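Local coordinates for protein multisubunit Na+/H+ antiporter, D subunit (Anoxybacillus flavithermus, PDB 6Z16) that forms part of the Mrp complex, a multisubunit sodium/proton antiporter of the cell membrane, and probably takes part in moving cations or protons across it, at residues S169-F173 and V215-K219; A176-L180 and I208-F212; Q332-K337 and L378-G382; M339-F343 and A372-A376. Numbering follows the deposited sequence.

Interaction 1: S169-F173 and V215-K219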
# COMPACT_ATOMS: atom_id res chain seq x y z
N SER D 169 16.83 -36.48 -42.42
CA SER D 169 17.90 -35.65 -42.97
C SER D 169 18.13 -34.37 -42.15
O SER D 169 19.26 -33.88 -42.09
CB SER D 169 17.59 -35.30 -44.42
OG SER D 169 16.41 -34.53 -44.53
N SER D 170 17.09 -33.85 -41.50
CA SER D 170 17.26 -32.70 -40.61
C SER D 170 18.10 -33.06 -39.39
O SER D 170 18.98 -32.28 -38.98
CB SER D 170 15.89 -32.19 -40.19
OG SER D 170 15.17 -31.71 -41.31
N ALA D 171 17.83 -34.23 -38.80
CA ALA D 171 18.64 -34.69 -37.68
C ALA D 171 20.09 -34.93 -38.10
O ALA D 171 21.03 -34.64 -37.33
CB ALA D 171 18.04 -35.96 -37.09
N LEU D 172 20.29 -35.42 -39.32
CA LEU D 172 21.65 -35.61 -39.82
C LEU D 172 22.37 -34.28 -40.05
O LEU D 172 23.59 -34.19 -39.85
CB LEU D 172 21.63 -36.45 -41.09
CG LEU D 172 21.22 -37.91 -40.87
CD1 LEU D 172 20.99 -38.62 -42.18
CD2 LEU D 172 22.28 -38.63 -40.06
N PHE D 173 21.65 -33.23 -40.45
CA PHE D 173 22.32 -31.94 -40.58
C PHE D 173 22.66 -31.36 -39.22
O PHE D 173 23.69 -30.68 -39.08
CB PHE D 173 21.48 -30.95 -41.39
CG PHE D 173 22.23 -29.71 -41.77
CD1 PHE D 173 23.25 -29.78 -42.70
CD2 PHE D 173 21.94 -28.49 -41.21
CE1 PHE D 173 23.96 -28.65 -43.06
CE2 PHE D 173 22.65 -27.36 -41.56
CZ PHE D 173 23.66 -27.44 -42.49
N VAL D 215 23.82 -35.34 -46.50
CA VAL D 215 22.69 -34.50 -46.09
C VAL D 215 22.10 -33.75 -47.28
O VAL D 215 20.90 -33.82 -47.56
CB VAL D 215 23.11 -33.53 -44.98
CG1 VAL D 215 22.00 -32.55 -44.70
CG2 VAL D 215 23.45 -34.29 -43.71
N PHE D 216 22.95 -33.02 -48.01
CA PHE D 216 22.48 -32.21 -49.13
C PHE D 216 22.03 -33.05 -50.31
O PHE D 216 21.26 -32.56 -51.13
CB PHE D 216 23.57 -31.24 -49.55
CG PHE D 216 23.88 -30.18 -48.53
CD1 PHE D 216 22.95 -29.82 -47.57
CD2 PHE D 216 25.13 -29.59 -48.50
CE1 PHE D 216 23.25 -28.86 -46.63
CE2 PHE D 216 25.43 -28.63 -47.55
CZ PHE D 216 24.49 -28.27 -46.62
N GLY D 217 22.49 -34.30 -50.42
CA GLY D 217 21.96 -35.21 -51.40
C GLY D 217 20.68 -35.89 -50.98
O GLY D 217 19.95 -36.39 -51.83
N LEU D 218 20.40 -35.94 -49.68
CA LEU D 218 19.03 -36.21 -49.26
C LEU D 218 18.12 -35.03 -49.58
O LEU D 218 16.94 -35.23 -49.86
CB LEU D 218 18.99 -36.54 -47.78
CG LEU D 218 19.46 -37.95 -47.42
CD1 LEU D 218 19.64 -38.10 -45.93
CD2 LEU D 218 18.43 -38.94 -47.94
N LYS D 219 18.66 -33.81 -49.54
CA LYS D 219 17.85 -32.64 -49.89
C LYS D 219 17.53 -32.60 -51.38
O LYS D 219 16.37 -32.66 -51.79
CB LYS D 219 18.56 -31.36 -49.46
CG LYS D 219 18.83 -31.27 -47.97
CD LYS D 219 17.54 -31.29 -47.17
CE LYS D 219 17.80 -30.99 -45.71
NZ LYS D 219 18.56 -32.07 -45.05

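Interaction 2: A176-L180 and I208-F212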
# COMPACT_ATOMS: atom_id res chain seq x y z
N ALA D 176 25.84 -33.07 -38.16
CA ALA D 176 26.97 -32.56 -38.93
C ALA D 176 27.44 -31.20 -38.43
O ALA D 176 28.65 -30.96 -38.33
CB ALA D 176 26.59 -32.49 -40.41
N VAL D 177 26.49 -30.31 -38.10
CA VAL D 177 26.83 -29.02 -37.51
C VAL D 177 27.52 -29.20 -36.16
O VAL D 177 28.48 -28.49 -35.84
CB VAL D 177 25.56 -28.14 -37.41
CG1 VAL D 177 25.80 -26.90 -36.59
CG2 VAL D 177 25.10 -27.74 -38.78
N ALA D 178 27.09 -30.21 -35.39
CA ALA D 178 27.70 -30.50 -34.09
C ALA D 178 29.16 -30.94 -34.23
O ALA D 178 30.04 -30.45 -33.51
CB ALA D 178 26.89 -31.56 -33.36
N TYR D 179 29.42 -31.88 -35.15
CA TYR D 179 30.78 -32.34 -35.41
C TYR D 179 31.68 -31.21 -35.88
O TYR D 179 32.82 -31.06 -35.41
CB TYR D 179 30.76 -33.43 -36.48
CG TYR D 179 30.11 -34.74 -36.12
CD1 TYR D 179 30.00 -35.15 -34.81
CD2 TYR D 179 29.58 -35.54 -37.11
CE1 TYR D 179 29.39 -36.36 -34.50
CE2 TYR D 179 28.97 -36.73 -36.82
CZ TYR D 179 28.87 -37.13 -35.51
OH TYR D 179 28.26 -38.33 -35.22
N LEU D 180 31.19 -30.39 -36.81
CA LEU D 180 32.02 -29.32 -37.35
C LEU D 180 32.24 -28.21 -36.33
O LEU D 180 33.30 -27.56 -36.35
CB LEU D 180 31.39 -28.78 -38.64
CG LEU D 180 32.19 -27.78 -39.46
CD1 LEU D 180 33.51 -28.37 -39.89
CD2 LEU D 180 31.39 -27.40 -40.67
N ILE D 208 33.54 -35.19 -42.49
CA ILE D 208 32.39 -34.30 -42.33
C ILE D 208 31.92 -33.75 -43.68
O ILE D 208 30.72 -33.54 -43.88
CB ILE D 208 32.69 -33.17 -41.32
CG1 ILE D 208 33.17 -33.74 -39.99
CG2 ILE D 208 31.46 -32.36 -40.99
CD1 ILE D 208 32.28 -34.81 -39.43
N ALA D 209 32.85 -33.56 -44.63
CA ALA D 209 32.47 -33.19 -45.99
C ALA D 209 31.62 -34.28 -46.65
O ALA D 209 30.63 -33.97 -47.32
CB ALA D 209 33.71 -32.90 -46.82
N VAL D 210 31.99 -35.55 -46.44
CA VAL D 210 31.16 -36.64 -46.95
C VAL D 210 29.80 -36.67 -46.26
O VAL D 210 28.77 -36.95 -46.91
CB VAL D 210 31.93 -37.97 -46.80
CG1 VAL D 210 31.07 -39.16 -47.17
CG2 VAL D 210 33.14 -37.96 -47.68
N LEU D 211 29.74 -36.31 -44.98
CA LEU D 211 28.46 -36.24 -44.28
C LEU D 211 27.57 -35.12 -44.83
O LEU D 211 26.35 -35.29 -44.95
CB LEU D 211 28.69 -36.08 -42.78
CG LEU D 211 27.46 -36.04 -41.87
CD1 LEU D 211 26.59 -37.25 -42.06
CD2 LEU D 211 27.95 -35.98 -40.45
N PHE D 212 28.17 -33.97 -45.19
CA PHE D 212 27.40 -32.91 -45.83
C PHE D 212 26.92 -33.31 -47.22
O PHE D 212 25.84 -32.88 -47.63
CB PHE D 212 28.20 -31.61 -45.95
CG PHE D 212 28.33 -30.86 -44.66
CD1 PHE D 212 27.22 -30.29 -44.07
CD2 PHE D 212 29.57 -30.62 -44.11
CE1 PHE D 212 27.33 -29.58 -42.90
CE2 PHE D 212 29.70 -29.90 -42.94
CZ PHE D 212 28.58 -29.38 -42.34

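Interaction 3: Q332-K337 and L378-G382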
# COMPACT_ATOMS: atom_id res chain seq x y z
N GLN D 332 18.62 -22.21 -66.22
CA GLN D 332 17.65 -22.61 -67.24
C GLN D 332 16.89 -23.86 -66.82
O GLN D 332 15.73 -24.02 -67.21
CB GLN D 332 18.33 -22.81 -68.60
CG GLN D 332 19.23 -24.03 -68.76
CD GLN D 332 18.48 -25.26 -69.25
OE1 GLN D 332 17.47 -25.16 -69.94
NE2 GLN D 332 18.96 -26.44 -68.87
N ASP D 333 17.49 -24.72 -65.99
CA ASP D 333 16.79 -25.94 -65.61
C ASP D 333 15.73 -25.69 -64.56
O ASP D 333 14.69 -26.35 -64.60
CB ASP D 333 17.79 -26.99 -65.13
CG ASP D 333 17.13 -28.33 -64.91
OD1 ASP D 333 16.70 -28.94 -65.91
OD2 ASP D 333 17.08 -28.79 -63.75
N MET D 334 15.96 -24.74 -63.64
CA MET D 334 14.90 -24.29 -62.74
C MET D 334 13.68 -23.80 -63.52
O MET D 334 12.55 -24.30 -63.32
CB MET D 334 15.41 -23.17 -61.84
CG MET D 334 16.46 -23.58 -60.85
SD MET D 334 17.16 -22.17 -59.99
CE MET D 334 15.78 -21.68 -58.97
N VAL D 335 13.93 -22.87 -64.45
CA VAL D 335 12.84 -22.29 -65.25
C VAL D 335 12.14 -23.37 -66.08
O VAL D 335 10.90 -23.43 -66.13
CB VAL D 335 13.38 -21.15 -66.13
CG1 VAL D 335 12.30 -20.61 -67.04
CG2 VAL D 335 13.96 -20.05 -65.27
N MET D 336 12.91 -24.29 -66.65
CA MET D 336 12.38 -25.26 -67.59
C MET D 336 11.56 -26.34 -66.90
O MET D 336 10.54 -26.78 -67.44
CB MET D 336 13.54 -25.87 -68.38
CG MET D 336 13.12 -26.62 -69.62
SD MET D 336 12.31 -25.47 -70.73
CE MET D 336 13.67 -24.37 -71.07
N LYS D 337 11.98 -26.78 -65.71
CA LYS D 337 11.21 -27.80 -65.02
C LYS D 337 9.91 -27.25 -64.46
O LYS D 337 8.88 -27.95 -64.49
CB LYS D 337 12.04 -28.45 -63.91
CG LYS D 337 13.22 -29.18 -64.47
CD LYS D 337 12.81 -30.38 -65.29
CE LYS D 337 14.00 -30.88 -66.06
NZ LYS D 337 15.10 -31.23 -65.16
N LEU D 378 12.41 -29.37 -77.05
CA LEU D 378 13.69 -29.16 -77.71
C LEU D 378 14.61 -28.24 -76.91
O LEU D 378 15.83 -28.35 -77.01
CB LEU D 378 13.49 -28.58 -79.11
CG LEU D 378 12.75 -29.42 -80.14
CD1 LEU D 378 12.66 -28.61 -81.40
CD2 LEU D 378 13.46 -30.73 -80.38
N SER D 379 14.04 -27.35 -76.10
CA SER D 379 14.87 -26.53 -75.23
C SER D 379 15.36 -27.30 -74.01
O SER D 379 16.43 -26.99 -73.47
CB SER D 379 14.10 -25.29 -74.79
OG SER D 379 12.96 -25.67 -74.05
N LEU D 380 14.58 -28.29 -73.56
CA LEU D 380 15.04 -29.17 -72.50
C LEU D 380 16.21 -30.02 -72.95
O LEU D 380 17.16 -30.22 -72.19
CB LEU D 380 13.89 -30.06 -72.03
CG LEU D 380 14.28 -30.96 -70.86
CD1 LEU D 380 14.58 -30.12 -69.64
CD2 LEU D 380 13.25 -32.01 -70.56
N ALA D 381 16.15 -30.52 -74.19
CA ALA D 381 17.20 -31.41 -74.68
C ALA D 381 18.54 -30.70 -74.83
O ALA D 381 19.58 -31.24 -74.44
CB ALA D 381 16.80 -32.02 -76.02
N GLY D 382 18.55 -29.48 -75.37
CA GLY D 382 19.79 -28.75 -75.55
C GLY D 382 20.13 -28.42 -76.99
O GLY D 382 21.31 -28.35 -77.35

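Interaction 4: M339-F343 and A372-A376. With PTY (phosphatidylethanolamine), chain S.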
# COMPACT_ATOMS: atom_id res chain seq x y z
N MET D 339 8.25 -24.89 -66.01
CA MET D 339 7.47 -24.80 -67.25
C MET D 339 6.86 -26.14 -67.64
O MET D 339 5.68 -26.21 -68.02
CB MET D 339 8.39 -24.32 -68.36
CG MET D 339 7.74 -23.94 -69.66
SD MET D 339 9.04 -23.83 -70.89
CE MET D 339 10.08 -22.61 -70.12
N LEU D 340 7.65 -27.21 -67.55
CA LEU D 340 7.16 -28.52 -67.98
C LEU D 340 6.10 -29.08 -67.05
O LEU D 340 5.17 -29.75 -67.52
CB LEU D 340 8.32 -29.49 -68.11
CG LEU D 340 9.19 -29.18 -69.32
CD1 LEU D 340 10.41 -30.04 -69.31
CD2 LEU D 340 8.39 -29.38 -70.59
N PHE D 341 6.21 -28.82 -65.74
CA PHE D 341 5.11 -29.24 -64.88
C PHE D 341 3.82 -28.47 -65.15
O PHE D 341 2.73 -29.05 -65.08
CB PHE D 341 5.47 -29.12 -63.40
CG PHE D 341 6.36 -30.20 -62.92
CD1 PHE D 341 5.91 -31.50 -62.90
CD2 PHE D 341 7.61 -29.92 -62.42
CE1 PHE D 341 6.70 -32.52 -62.44
CE2 PHE D 341 8.41 -30.93 -61.96
CZ PHE D 341 7.95 -32.23 -61.96
N LEU D 342 3.93 -27.18 -65.51
CA LEU D 342 2.71 -26.45 -65.86
C LEU D 342 2.09 -26.97 -67.16
O LEU D 342 0.86 -27.06 -67.27
CB LEU D 342 3.01 -24.96 -65.93
CG LEU D 342 3.45 -24.35 -64.60
CD1 LEU D 342 3.79 -22.88 -64.73
CD2 LEU D 342 2.41 -24.57 -63.53
N PHE D 343 2.93 -27.35 -68.14
CA PHE D 343 2.44 -28.02 -69.35
C PHE D 343 1.70 -29.31 -69.04
O PHE D 343 0.63 -29.58 -69.60
CB PHE D 343 3.58 -28.32 -70.32
CG PHE D 343 3.95 -27.20 -71.22
CD1 PHE D 343 3.08 -26.82 -72.23
CD2 PHE D 343 5.20 -26.61 -71.15
CE1 PHE D 343 3.42 -25.80 -73.09
CE2 PHE D 343 5.55 -25.61 -72.01
CZ PHE D 343 4.66 -25.20 -72.98
N ALA D 372 4.09 -25.03 -78.44
CA ALA D 372 4.80 -24.57 -77.25
C ALA D 372 5.47 -25.73 -76.52
O ALA D 372 6.61 -25.59 -76.06
CB ALA D 372 3.82 -23.85 -76.32
N PHE D 373 4.79 -26.88 -76.42
CA PHE D 373 5.40 -28.04 -75.80
C PHE D 373 6.53 -28.60 -76.64
O PHE D 373 7.51 -29.13 -76.10
CB PHE D 373 4.36 -29.13 -75.54
CG PHE D 373 4.91 -30.33 -74.81
CD1 PHE D 373 5.19 -30.26 -73.46
CD2 PHE D 373 5.17 -31.51 -75.48
CE1 PHE D 373 5.70 -31.36 -72.79
CE2 PHE D 373 5.68 -32.61 -74.82
CZ PHE D 373 5.95 -32.52 -73.47
N PHE D 374 6.42 -28.49 -77.97
CA PHE D 374 7.50 -28.90 -78.87
C PHE D 374 8.75 -28.07 -78.65
O PHE D 374 9.87 -28.61 -78.54
CB PHE D 374 7.00 -28.81 -80.31
CG PHE D 374 7.99 -29.27 -81.34
CD1 PHE D 374 8.24 -30.62 -81.52
CD2 PHE D 374 8.64 -28.36 -82.14
CE1 PHE D 374 9.14 -31.05 -82.47
CE2 PHE D 374 9.53 -28.78 -83.10
CZ PHE D 374 9.79 -30.13 -83.26
N ILE D 375 8.60 -26.74 -78.58
CA ILE D 375 9.74 -25.87 -78.31
C ILE D 375 10.28 -26.09 -76.90
O ILE D 375 11.50 -26.04 -76.68
CB ILE D 375 9.35 -24.40 -78.57
CG1 ILE D 375 8.94 -24.23 -80.03
CG2 ILE D 375 10.49 -23.45 -78.28
CD1 ILE D 375 10.04 -24.57 -81.01
N ALA D 376 9.41 -26.40 -75.93
CA ALA D 376 9.86 -26.67 -74.57
C ALA D 376 10.67 -27.96 -74.49
O ALA D 376 11.69 -28.02 -73.79
CB ALA D 376 8.66 -26.75 -73.63
C1 PTY S . 0.92 -23.07 -88.04
C2 PTY S . -5.66 -23.02 -87.67
C3 PTY S . -4.95 -24.32 -87.25
O4 PTY S . 2.27 -22.72 -87.68
C5 PTY S . -1.28 -23.71 -87.03
C6 PTY S . 0.16 -23.36 -86.77
O7 PTY S . 0.19 -22.17 -85.93
C8 PTY S . 0.23 -22.34 -84.60
O10 PTY S . 0.21 -23.42 -84.07
C11 PTY S . 0.33 -21.04 -83.87
C12 PTY S . 1.47 -21.03 -82.87
C13 PTY S . 2.82 -21.27 -83.52
C14 PTY S . 3.97 -21.35 -82.54
C15 PTY S . 5.31 -21.59 -83.21
C16 PTY S . 6.36 -22.22 -82.31
C17 PTY S . 7.34 -21.25 -81.68
C18 PTY S . 8.55 -20.93 -82.55
C19 PTY S . 9.69 -20.27 -81.77
C20 PTY S . 10.95 -20.03 -82.58
C21 PTY S . 12.05 -19.33 -81.79
C22 PTY S . 13.16 -18.76 -82.66
C23 PTY S . 13.91 -17.61 -82.00
C24 PTY S . 15.06 -17.05 -82.83
C25 PTY S . 14.65 -16.36 -84.12
C26 PTY S . 15.84 -15.84 -84.92
C27 PTY S . 15.49 -15.21 -86.26
C28 PTY S . 16.71 -14.78 -87.05
C29 PTY S . 16.38 -14.00 -88.30
C30 PTY S . 3.18 -23.69 -87.77
C31 PTY S . 4.55 -23.18 -87.43
O30 PTY S . 2.93 -24.81 -88.10
C32 PTY S . 5.14 -23.82 -86.18
C33 PTY S . 5.74 -25.18 -86.43
C34 PTY S . 7.23 -25.16 -86.74
C35 PTY S . 8.13 -24.97 -85.53
C36 PTY S . 9.60 -25.11 -85.87
C37 PTY S . 10.55 -24.97 -84.69
C38 PTY S . 12.00 -25.19 -85.07
C39 PTY S . 12.97 -25.25 -83.90
C40 PTY S . 13.18 -23.93 -83.19
C41 PTY S . 13.83 -22.85 -84.04
P1 PTY S . -2.77 -25.68 -88.03
O11 PTY S . -3.80 -24.46 -88.12
O12 PTY S . -3.20 -26.53 -86.84
O13 PTY S . -2.69 -26.40 -89.32
O14 PTY S . -1.37 -25.01 -87.65
N1 PTY S . -5.47 -22.01 -86.62

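Interaction 1: S169-F173 and V215-K219
This is a buried, antiparallel helix-helix contact inside the membrane domain, where helix 153-183 meets the end of helix 203-219. The short axes approach to 9.5 Å at 153°, and the small Ser169 lets its CA come 5.8 Å from Val215 CA. Val215 fills the middle, with its CG2 3.9 Å from Leu172 CB and its CG1 3.6 Å from Phe173 CD1. To one side Leu218 CD1 meets Leu172 CD1 at 4.0 Å and Ser169 CB at 3.8 Å; to the other Phe216 bends its ring back, bringing CZ within 3.6 Å of Phe173 CE1. Lys219, the last residue of its helix, curls back so that NZ lies 3.3 Å from Ser169 OG, a hydroxyl hydrogen-bonded to Asn166 O. Ser170 OG bonds to Asn166 O and Glu137. The lysine amino group thus lies beside an apolar seam. A lysine at a helix break near a glutamate, as in complex I antiporter-like subunits, is consistent with a part in ion transfer.

Interaction 2: A176-L180 and I208-F212
Follow helix 203-219 from Ile208, and the seam with helix 153-183 unfolds residue by residue. Ile208 comes first: its CD1 presses on Tyr179 CB at 3.6 Å, and its CG2 lies 4.3 Å from Leu180 CB and 4.1 Å from the Ala176 carbonyl O. Ala209 and Val210 face other neighbours. Leu211 then sends CD2 into the gap, 3.7 Å from both Ala176 CB and Tyr179 CD2, where it meets the edge of the tyrosine ring. Phe212 closes the row: Ala176 CB sits over one face of its ring, 3.9 Å from CE1, while Leu180 CD2 reaches the ring edge, 3.8 Å from CE2. Ala176 thus gives a shallow spot for two large side chains, in an antiparallel pair (160°, axes 10.2 Å apart) held by apolar contact, without a hydrogen bond across it. Around this pair of membrane helices, Leu192 and Ile196 of helix 189-198 cover Leu180, Phe264 packs on Phe212, and Met747 and Ile750 of a neighbouring subunit lie against Tyr179 and Ile208.

Interaction 3: Q332-K337 and L378-G382
Side-chain shape decides how helix 320-351 meets the end of helix 367-381. Met336 and Leu380 carry most of the contact. Met336, in a t, p, p conformation, starts toward the partner helix and folds over, putting CE 3.3 Å from Ser379 OG and CG 3.8 Å from Leu380 CD1. Ser379 takes chi1 p, which turns its hydroxyl back on its own helix, where it hydrogen-bonds to the carbonyls of Ala376 and Ile375; the methionine simply packs on it. Leu380 (t, p) swings its tip inward, so that CD1 also lies 3.7 Å from Lys337 CE. That lysine runs m, m, t, p, and the final turn brings NZ 2.9 Å from Asp333 OD1, a salt bridge one helical turn back; the leucine thus covers the aliphatic part of a buried ion pair. Gln332 (p, p) folds beside Ser379, and its OE1 is hydrogen-bonded to Ser387 OG. Gly382, with phi 119°, leaves the helix where a side chain would collide with the preceding carbonyl O. The break is characteristic of the discontinuous helix of antiporter-like subunits, which resumes at 390-401; Lys392 NZ from there and Ser415 OG of helix 405-429 hydrogen-bond to the Ala381 carbonyl O. Helix 296-315 flanks Asp333 and Lys337, and Val422 of helix 405-429 backs Leu380.

Interaction 4: M339-F343 and A372-A376
An aromatic edge-to-face pair forms the centre of this contact between antiparallel membrane helices, which backs onto a phosphatidylethanolamine pocket. The edge of Phe373 points at the face of Phe343, with centroids 5.7 Å apart and planes at 74°; Phe373 CA also sits over that face, 4.3 Å from its centroid, as a CH-pi contact. The ring of Phe343 is wedged across the gap between helices 320-351 and 367-381, its CZ 3.7 Å from Ala372 CB and its CE2 3.7 Å from Ala376 CB. The two alanines, one turn apart, leave room for it, as does the axis spacing of 11.0 Å, at 148°. Leu340 CD2 fills in beside the ring, 4.0 Å from both Phe373 CE1 and Ala376 CB, and Met339 SD reaches Ala376 CB at 4.0 Å. Ile375 turns the end of its side chain away from helix 320-351 and meets the lipid, its CD1 3.7 Å from PTY C37; Pro367, Leu368, Trp371 and Ile461 complete that pocket. Helix 446-461 packs on Met339 and Phe343. With no hydrogen bond across it, the interface depends on shape and dispersion, as suits helices in a lipid bilayer.

How the interactions relate
The four contacts make two pairs. Interactions 1 and 2 share helices 153-183 and 203-219, their centres 10 Å apart, and join where Phe173 CE1 lies 3.5 Å from Phe212 CE1. Interactions 3 and 4 have centres 9 Å apart and share helices 320-351 and 367-381; there Leu380 CD2 is 3.7 Å from Leu340 CD1. In each pair one contact is nested inside the loop the other closes, as in a helical hairpin. The first pair precedes the second in the chain and lies across its centre, 27 to 39 Å away between centres. Each hairpin ends in an interrupted helix, consistent with the two inverted repeats of antiporter-like subunits, where such breaks probably serve ion transfer.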